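Local coordinates for protein putative acetyltransferase (Nocardia farcinica, PDB 3D9W) that probably transfers an acetyl group from acetyl-coenzyme A to the amino group of arylamines, as other arylamine N-acetyltransferases do, at residues Pro260-Asn264 with Glu265-Ile269; Phe51-Leu54 with Glu55-Gly59; Arg252-Thr255 with Pro256-Pro260; Asn207-Val210 with Ser211-Arg215. All coordinates share one frame; numbering follows the deposited sequence.

Contact 1: Pro260-Asn264 with Glu265-Ile269; sequences PEVIN and ELFDI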
# COMPACT_ATOMS: atom_id res chain seq x y z
N PRO A 260 13.12 -14.84 11.26
CA PRO A 260 11.85 -15.50 11.62
C PRO A 260 11.06 -14.82 12.73
O PRO A 260 9.87 -14.54 12.57
CB PRO A 260 12.30 -16.90 12.00
CG PRO A 260 13.39 -17.14 11.06
CD PRO A 260 14.19 -15.85 11.13
N GLU A 261 11.72 -14.56 13.85
CA GLU A 261 11.07 -13.93 14.99
C GLU A 261 10.59 -12.52 14.71
O GLU A 261 9.46 -12.17 15.04
CB GLU A 261 12.01 -13.92 16.19
CG GLU A 261 11.50 -13.10 17.34
CD GLU A 261 11.97 -13.61 18.67
OE1 GLU A 261 11.58 -14.72 19.06
OE2 GLU A 261 12.74 -12.90 19.33
N VAL A 262 11.46 -11.71 14.11
CA VAL A 262 11.12 -10.33 13.79
C VAL A 262 9.93 -10.29 12.85
O VAL A 262 9.03 -9.46 13.01
CB VAL A 262 12.31 -9.61 13.11
CG1 VAL A 262 11.84 -8.33 12.45
CG2 VAL A 262 13.37 -9.29 14.15
N ILE A 263 9.92 -11.20 11.88
CA ILE A 263 8.86 -11.28 10.89
C ILE A 263 7.52 -11.72 11.47
O ILE A 263 6.47 -11.33 10.96
CB ILE A 263 9.29 -12.23 9.76
CG1 ILE A 263 10.46 -11.60 9.00
CG2 ILE A 263 8.13 -12.50 8.82
CD1 ILE A 263 11.08 -12.52 7.99
N ASN A 264 7.55 -12.51 12.53
CA ASN A 264 6.33 -12.97 13.18
C ASN A 264 5.77 -11.94 14.16
O ASN A 264 4.59 -11.60 14.13
CB ASN A 264 6.58 -14.29 13.92
CG ASN A 264 5.52 -14.58 14.97
OD1 ASN A 264 4.35 -14.76 14.66
ND2 ASN A 264 5.93 -14.63 16.23
N GLU A 265 6.65 -11.44 15.04
CA GLU A 265 6.24 -10.48 16.04
C GLU A 265 6.02 -9.08 15.49
O GLU A 265 5.02 -8.43 15.80
CB GLU A 265 7.27 -10.42 17.16
CG GLU A 265 7.76 -11.77 17.63
CD GLU A 265 8.56 -11.68 18.91
OE1 GLU A 265 9.44 -10.81 19.02
OE2 GLU A 265 8.31 -12.50 19.82
N LEU A 266 6.97 -8.61 14.69
CA LEU A 266 6.91 -7.28 14.11
C LEU A 266 6.16 -7.09 12.81
O LEU A 266 5.81 -5.97 12.46
CB LEU A 266 8.32 -6.74 13.89
CG LEU A 266 9.06 -6.34 15.14
CD1 LEU A 266 9.86 -5.08 14.85
CD2 LEU A 266 8.09 -6.08 16.27
N PHE A 267 5.90 -8.17 12.10
CA PHE A 267 5.23 -8.02 10.82
C PHE A 267 4.02 -8.90 10.64
O PHE A 267 3.40 -8.92 9.58
CB PHE A 267 6.25 -8.24 9.71
CG PHE A 267 7.34 -7.19 9.70
CD1 PHE A 267 7.07 -5.91 9.23
CD2 PHE A 267 8.59 -7.47 10.21
CE1 PHE A 267 8.04 -4.91 9.26
CE2 PHE A 267 9.58 -6.48 10.26
CZ PHE A 267 9.30 -5.19 9.78
N ASP A 268 3.69 -9.65 11.69
CA ASP A 268 2.54 -10.53 11.70
C ASP A 268 2.43 -11.34 10.43
O ASP A 268 1.36 -11.49 9.85
CB ASP A 268 1.29 -9.71 11.92
CG ASP A 268 1.37 -8.92 13.19
OD1 ASP A 268 1.63 -9.55 14.24
OD2 ASP A 268 1.18 -7.68 13.15
N ILE A 269 3.58 -11.86 10.02
CA ILE A 269 3.69 -12.68 8.84
C ILE A 269 4.14 -14.06 9.31
O ILE A 269 5.08 -14.17 10.09
CB ILE A 269 4.71 -12.07 7.87
CG1 ILE A 269 4.14 -10.78 7.29
CG2 ILE A 269 5.09 -13.08 6.78
CD1 ILE A 269 5.05 -10.06 6.35
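E265 N bonds to E261 O at 2.9 Å and L266 N to V262 O at 2.8 Å, in the C-terminal turn of helix 259-265. The motif is a helix C-terminus. The chain turns at D268, whose phi is positive (45°), and comes back toward I263. There I269 N reaches I263 O at 3.1 Å, six residues on, two more than the regular helical spacing. D268 N makes a weak bond to N264 O.

Side chains follow the two sides of the helix. On the exposed side, E261 and E265 lie one turn apart. Their carboxylates are stacked with planes 13° apart, and E261 OE2 is 3.9 Å from E265 OE1. These like charges would probably repel unless solvent or counter-ions screen them. On the buried side, I263 CG2 packs on I269 CB at 3.6 Å. Both isoleucines also touch L224 of strand 223-227. The carboxylate of D268 turns to other partners, R226 and R77, in two salt bridges that hold the turn to its surroundings. F267 has CG anti to its carbonyl carbon (chi1 -65°), which puts the ring beside V262 and I263. The ring meets I263 CA at its edge. It runs alongside V262, pointing the same way, and its CE2 comes to 3.7 Å from V262 CG1.

Contact 2: Phe51-Leu54 with Glu55-Gly59; sequences FENL and EAVLG
N53 holds CG between its backbone N and carbonyl carbon (chi1 62°), and V57 has CG2 beside its own backbone N. These torsions bring N53 ND2 and V57 CG2 to 3.5 Å, one helical turn apart. N53 is the N-cap of helix 54-57, but its side chain makes no capping bond. Its amide faces other backbone groups instead: ND2 donates to F218 O and R221 O, and OD1 accepts from F223 N. The N53 carbonyl starts the helix, taking V57 N at 3.1 Å. L58 N then bonds to L54 O at 2.9 Å. E52 reaches the first turn through water: the water donates to E52 OE1 at 2.8 Å and accepts from E55 N at 3.0 Å. E52 OE1 also takes a weak bond from L54 N. A Schellman motif closes the helix, with G59 at its positive-phi position, G59 N on A56 O and R60 N on E55 O. E52 and E55 both form salt bridges with R78. The short helix is wedged between strand 223-227, where L54 rests on L224, and helix 273-280, where L54 and L58 both touch L279.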
# COMPACT_ATOMS: atom_id res chain seq x y z
N PHE A 51 2.76 -5.44 5.10
CA PHE A 51 3.26 -5.16 3.76
C PHE A 51 4.43 -6.11 3.48
O PHE A 51 5.33 -6.26 4.31
CB PHE A 51 3.72 -3.72 3.67
CG PHE A 51 4.29 -3.35 2.34
CD1 PHE A 51 5.57 -3.75 1.97
CD2 PHE A 51 3.54 -2.60 1.44
CE1 PHE A 51 6.11 -3.40 0.74
CE2 PHE A 51 4.06 -2.24 0.21
CZ PHE A 51 5.35 -2.64 -0.14
N GLU A 52 4.43 -6.75 2.32
CA GLU A 52 5.50 -7.69 2.01
C GLU A 52 5.58 -8.05 0.54
O GLU A 52 4.59 -7.97 -0.19
CB GLU A 52 5.30 -8.96 2.81
CG GLU A 52 3.93 -9.53 2.62
CD GLU A 52 3.95 -11.02 2.54
OE1 GLU A 52 4.67 -11.53 1.66
OE2 GLU A 52 3.25 -11.68 3.33
N ASN A 53 6.77 -8.48 0.13
CA ASN A 53 7.05 -8.88 -1.24
C ASN A 53 7.61 -10.29 -1.21
O ASN A 53 8.29 -10.72 -2.14
CB ASN A 53 8.08 -7.93 -1.87
CG ASN A 53 9.42 -7.96 -1.15
OD1 ASN A 53 9.48 -8.16 0.07
ND2 ASN A 53 10.51 -7.72 -1.89
N LEU A 54 7.32 -11.02 -0.14
CA LEU A 54 7.84 -12.36 0.03
C LEU A 54 7.60 -13.37 -1.11
O LEU A 54 8.51 -14.11 -1.47
CB LEU A 54 7.38 -12.95 1.36
CG LEU A 54 8.08 -12.36 2.59
CD1 LEU A 54 7.71 -13.15 3.82
CD2 LEU A 54 9.58 -12.39 2.39
N GLU A 55 6.40 -13.40 -1.68
CA GLU A 55 6.14 -14.34 -2.77
C GLU A 55 7.13 -14.12 -3.89
O GLU A 55 7.72 -15.08 -4.39
CB GLU A 55 4.73 -14.18 -3.31
CG GLU A 55 3.67 -14.68 -2.36
CD GLU A 55 4.04 -16.02 -1.76
OE1 GLU A 55 4.03 -17.04 -2.50
OE2 GLU A 55 4.36 -16.04 -0.55
N ALA A 56 7.32 -12.86 -4.26
CA ALA A 56 8.25 -12.48 -5.31
C ALA A 56 9.69 -12.89 -4.98
O ALA A 56 10.44 -13.32 -5.86
CB ALA A 56 8.17 -10.97 -5.55
N VAL A 57 10.07 -12.77 -3.72
CA VAL A 57 11.42 -13.14 -3.32
C VAL A 57 11.59 -14.65 -3.30
O VAL A 57 12.69 -15.15 -3.43
CB VAL A 57 11.74 -12.63 -1.92
CG1 VAL A 57 13.23 -12.81 -1.66
CG2 VAL A 57 11.33 -11.17 -1.79
N LEU A 58 10.49 -15.36 -3.13
CA LEU A 58 10.56 -16.81 -3.10
C LEU A 58 10.45 -17.39 -4.51
O LEU A 58 10.37 -18.60 -4.68
CB LEU A 58 9.45 -17.37 -2.20
CG LEU A 58 9.59 -16.92 -0.75
CD1 LEU A 58 8.43 -17.42 0.09
CD2 LEU A 58 10.90 -17.44 -0.21
N GLY A 59 10.46 -16.51 -5.51
CA GLY A 59 10.38 -16.94 -6.89
C GLY A 59 8.98 -17.30 -7.35
O GLY A 59 8.77 -17.77 -8.47
O HOH W 1 3.79 -12.02 -0.92

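Contact 3: Arg252-Thr255 with Pro256-Pro260; sequences RALT and PGELP
E258 folds its side chain back across T255 and L254, and its carboxylate lies beside the backbone where strand 249-253 gives way to helix 259-265. Its chain is extended beyond CG. CG lies against T255 OG1, while OE1 reaches the T255 amide. E258 OE1 accepts from T255 N at 2.7 Å through its anti lone pair, the one away from the other oxygen. In return, E258 N makes a weak bond to T255 OG1 at 3.4 Å. This reciprocal pair resembles a capping box with one limb weak. Separately, E258 N bonds to T255 O at 2.9 Å, a backbone bond of the turn. T255 keeps OG1 turned toward the E258 amide by a chi1 of 72°, while its CG2 stays near E258 OE1. L254 gives the carboxylate an apolar flank: its CD2 lies 3.3 Å from E258 OE1. The other oxygen, OE2, makes a salt bridge with R252 NH1 at 3.4 Å. It meets the guanidinium at its edge, near its plane, but the carboxylate plane is turned 71° from that group. The hydrogen bond within this bridge is weak. Around the turn, L254 and L259 both pack on L235 of strand 232-236, and R252 pairs by its backbone with L240. One carboxylate thus serves two purposes: OE1 satisfies the amide at the mouth of the helix, and OE2 meets a strand-end arginine. The negative charge near a helix N-terminus would probably also be favoured by the helix dipole.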
# COMPACT_ATOMS: atom_id res chain seq x y z
N ARG A 252 18.27 -1.40 13.52
CA ARG A 252 18.94 -2.56 14.04
C ARG A 252 19.48 -3.31 12.85
O ARG A 252 18.83 -3.37 11.80
CB ARG A 252 17.93 -3.43 14.82
CG ARG A 252 18.56 -4.51 15.69
CD ARG A 252 17.97 -4.51 17.12
NE ARG A 252 16.67 -5.20 17.19
CZ ARG A 252 16.50 -6.52 17.11
NH1 ARG A 252 17.54 -7.34 16.95
NH2 ARG A 252 15.27 -7.04 17.20
N ALA A 253 20.69 -3.85 13.01
CA ALA A 253 21.32 -4.63 11.96
C ALA A 253 21.09 -6.09 12.36
O ALA A 253 21.67 -6.59 13.33
CB ALA A 253 22.79 -4.33 11.90
N LEU A 254 20.20 -6.75 11.62
CA LEU A 254 19.84 -8.13 11.90
C LEU A 254 20.69 -9.20 11.22
O LEU A 254 21.41 -8.95 10.24
CB LEU A 254 18.38 -8.35 11.52
CG LEU A 254 17.40 -7.46 12.28
CD1 LEU A 254 15.99 -7.62 11.71
CD2 LEU A 254 17.41 -7.82 13.76
N THR A 255 20.59 -10.41 11.78
CA THR A 255 21.29 -11.57 11.27
C THR A 255 20.18 -12.44 10.68
O THR A 255 19.02 -12.33 11.09
CB THR A 255 22.00 -12.35 12.39
OG1 THR A 255 21.04 -13.03 13.20
CG2 THR A 255 22.79 -11.41 13.25
N PRO A 256 20.53 -13.31 9.71
CA PRO A 256 19.52 -14.18 9.10
C PRO A 256 18.71 -14.95 10.12
O PRO A 256 17.49 -15.02 10.02
CB PRO A 256 20.35 -15.09 8.21
CG PRO A 256 21.46 -14.18 7.78
CD PRO A 256 21.84 -13.51 9.07
N GLY A 257 19.38 -15.52 11.12
CA GLY A 257 18.69 -16.28 12.14
C GLY A 257 17.65 -15.49 12.91
O GLY A 257 16.72 -16.05 13.46
N GLU A 258 17.81 -14.17 12.93
CA GLU A 258 16.90 -13.28 13.64
C GLU A 258 15.63 -12.97 12.86
O GLU A 258 14.63 -12.54 13.43
CB GLU A 258 17.60 -11.96 13.97
CG GLU A 258 18.75 -12.02 14.95
CD GLU A 258 19.32 -10.64 15.25
OE1 GLU A 258 19.84 -10.00 14.30
OE2 GLU A 258 19.25 -10.19 16.42
N LEU A 259 15.67 -13.19 11.55
CA LEU A 259 14.53 -12.89 10.70
C LEU A 259 13.18 -13.51 11.08
O LEU A 259 12.20 -12.78 11.22
CB LEU A 259 14.86 -13.22 9.25
CG LEU A 259 15.87 -12.27 8.60
CD1 LEU A 259 16.24 -12.78 7.23
CD2 LEU A 259 15.29 -10.86 8.52
N PRO A 260 13.12 -14.84 11.26
CA PRO A 260 11.85 -15.50 11.62
C PRO A 260 11.06 -14.82 12.73
O PRO A 260 9.87 -14.54 12.57
CB PRO A 260 12.30 -16.90 12.00
CG PRO A 260 13.39 -17.14 11.06
CD PRO A 260 14.19 -15.85 11.13

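Contact 4: Asn207-Val210 with Ser211-Arg215; sequences NHFV and STSPR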
# COMPACT_ATOMS: atom_id res chain seq x y z
N ASN A 207 1.58 -4.94 -11.94
CA ASN A 207 1.90 -5.99 -11.01
C ASN A 207 2.83 -7.04 -11.61
O ASN A 207 3.69 -7.57 -10.90
CB ASN A 207 0.65 -6.67 -10.50
CG ASN A 207 0.94 -7.66 -9.40
OD1 ASN A 207 1.47 -7.28 -8.35
ND2 ASN A 207 0.60 -8.92 -9.62
N HIS A 208 2.67 -7.34 -12.89
CA HIS A 208 3.53 -8.32 -13.54
C HIS A 208 4.96 -7.80 -13.64
O HIS A 208 5.91 -8.57 -13.70
CB HIS A 208 3.04 -8.66 -14.95
CG HIS A 208 3.96 -9.57 -15.69
ND1 HIS A 208 4.06 -10.92 -15.41
CD2 HIS A 208 4.89 -9.31 -16.64
CE1 HIS A 208 5.00 -11.45 -16.16
NE2 HIS A 208 5.53 -10.50 -16.91
N PHE A 209 5.10 -6.48 -13.68
CA PHE A 209 6.41 -5.86 -13.77
C PHE A 209 7.07 -5.84 -12.39
O PHE A 209 8.17 -6.38 -12.21
CB PHE A 209 6.28 -4.42 -14.30
CG PHE A 209 7.58 -3.66 -14.32
CD1 PHE A 209 8.01 -2.97 -13.20
CD2 PHE A 209 8.39 -3.69 -15.45
CE1 PHE A 209 9.26 -2.32 -13.19
CE2 PHE A 209 9.63 -3.05 -15.46
CZ PHE A 209 10.07 -2.36 -14.33
N VAL A 210 6.41 -5.22 -11.43
CA VAL A 210 6.92 -5.11 -10.08
C VAL A 210 7.35 -6.44 -9.49
O VAL A 210 8.38 -6.52 -8.81
CB VAL A 210 5.85 -4.52 -9.13
CG1 VAL A 210 6.18 -4.86 -7.70
CG2 VAL A 210 5.79 -3.01 -9.30
N SER A 211 6.56 -7.47 -9.76
CA SER A 211 6.82 -8.79 -9.21
C SER A 211 7.73 -9.72 -10.01
O SER A 211 8.43 -10.55 -9.43
CB SER A 211 5.50 -9.50 -8.96
OG SER A 211 4.84 -9.73 -10.20
N THR A 212 7.74 -9.60 -11.33
CA THR A 212 8.55 -10.51 -12.12
C THR A 212 9.66 -9.90 -12.94
O THR A 212 10.27 -10.59 -13.74
CB THR A 212 7.68 -11.36 -13.06
OG1 THR A 212 7.22 -10.55 -14.14
CG2 THR A 212 6.49 -11.91 -12.32
N SER A 213 9.94 -8.62 -12.75
CA SER A 213 11.01 -8.00 -13.53
C SER A 213 12.33 -7.89 -12.80
O SER A 213 12.37 -7.64 -11.59
CB SER A 213 10.61 -6.60 -14.01
OG SER A 213 11.73 -5.97 -14.64
N PRO A 214 13.44 -8.08 -13.53
CA PRO A 214 14.79 -7.99 -12.97
C PRO A 214 15.04 -6.53 -12.65
O PRO A 214 15.59 -6.20 -11.60
CB PRO A 214 15.67 -8.46 -14.12
CG PRO A 214 14.78 -9.48 -14.79
CD PRO A 214 13.46 -8.76 -14.84
N ARG A 215 14.61 -5.67 -13.56
CA ARG A 215 14.75 -4.22 -13.41
C ARG A 215 14.13 -3.74 -12.08
O ARG A 215 14.39 -2.61 -11.63
CB ARG A 215 14.06 -3.51 -14.59
CG ARG A 215 14.64 -3.81 -15.98
CD ARG A 215 15.93 -3.03 -16.28
NE ARG A 215 16.77 -3.75 -17.25
CZ ARG A 215 18.00 -3.38 -17.62
NH1 ARG A 215 18.56 -2.28 -17.12
NH2 ARG A 215 18.70 -4.13 -18.48
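S211 and N207 form the tight, buried part of this contact, on the last turns of helix 200-212. N207 O is gripped by two donors of one residue, S211 OG at 2.5 Å and S211 N at 3.1 Å. The first length is very short and probably imprecise. The hydroxyl folds back onto the helix because its chi1 of 65° sets OG between the backbone N and the carbonyl carbon. The N207 amide points away from S211 to protein partners, OD1 to Y81 OH and ND2 to V62 O. V210 packs beside it on Y83 of helix 82-95.

The other side is looser and faces solvent, with H208 and T212 exposed. T212 N bonds to H208 O at 3.2 Å. T212 OG1 lies over one face of the H208 imidazole, though its modelled position is uncertain. F209, partly exposed, meets S213. S213 CB lies over part of one face of its ring in a CH-pi contact, 4.0 Å from the centroid and 15° off the normal. S213 N closes the helix on F209 O at 2.9 Å. Beyond it R215 N gives S213 OG a weak bond, and R215 CB is 4.2 Å from F209 CZ. The chemistry implies an uneven helix end: the S211 hydroxyl and amide both satisfy one buried carbonyl, while the side chains toward R215 rest on weaker contacts.

How the contacts relate
Contacts 1 and 3 are consecutive on the chain. They share P260 and helix 259-265, and their centres are 11 Å apart. V262 CG2 of contact 1 packs on L254 CD1 of contact 3 at 4.0 Å. Contact 2 touches contact 1 through I269 CD1 and E52 CB at 3.7 Å, and touches contact 4 through A56 CB and S211 O at 3.9 Å. It therefore lies between them. Contacts 3 and 4 are the most distant pair, with centres 26 Å apart. Contacts 1, 2 and 4 meet the R77-Y81 loop before helix 82-95. In this family the catalytic cysteine follows that loop, so these contacts probably lie near the active site, with no known part in catalysis.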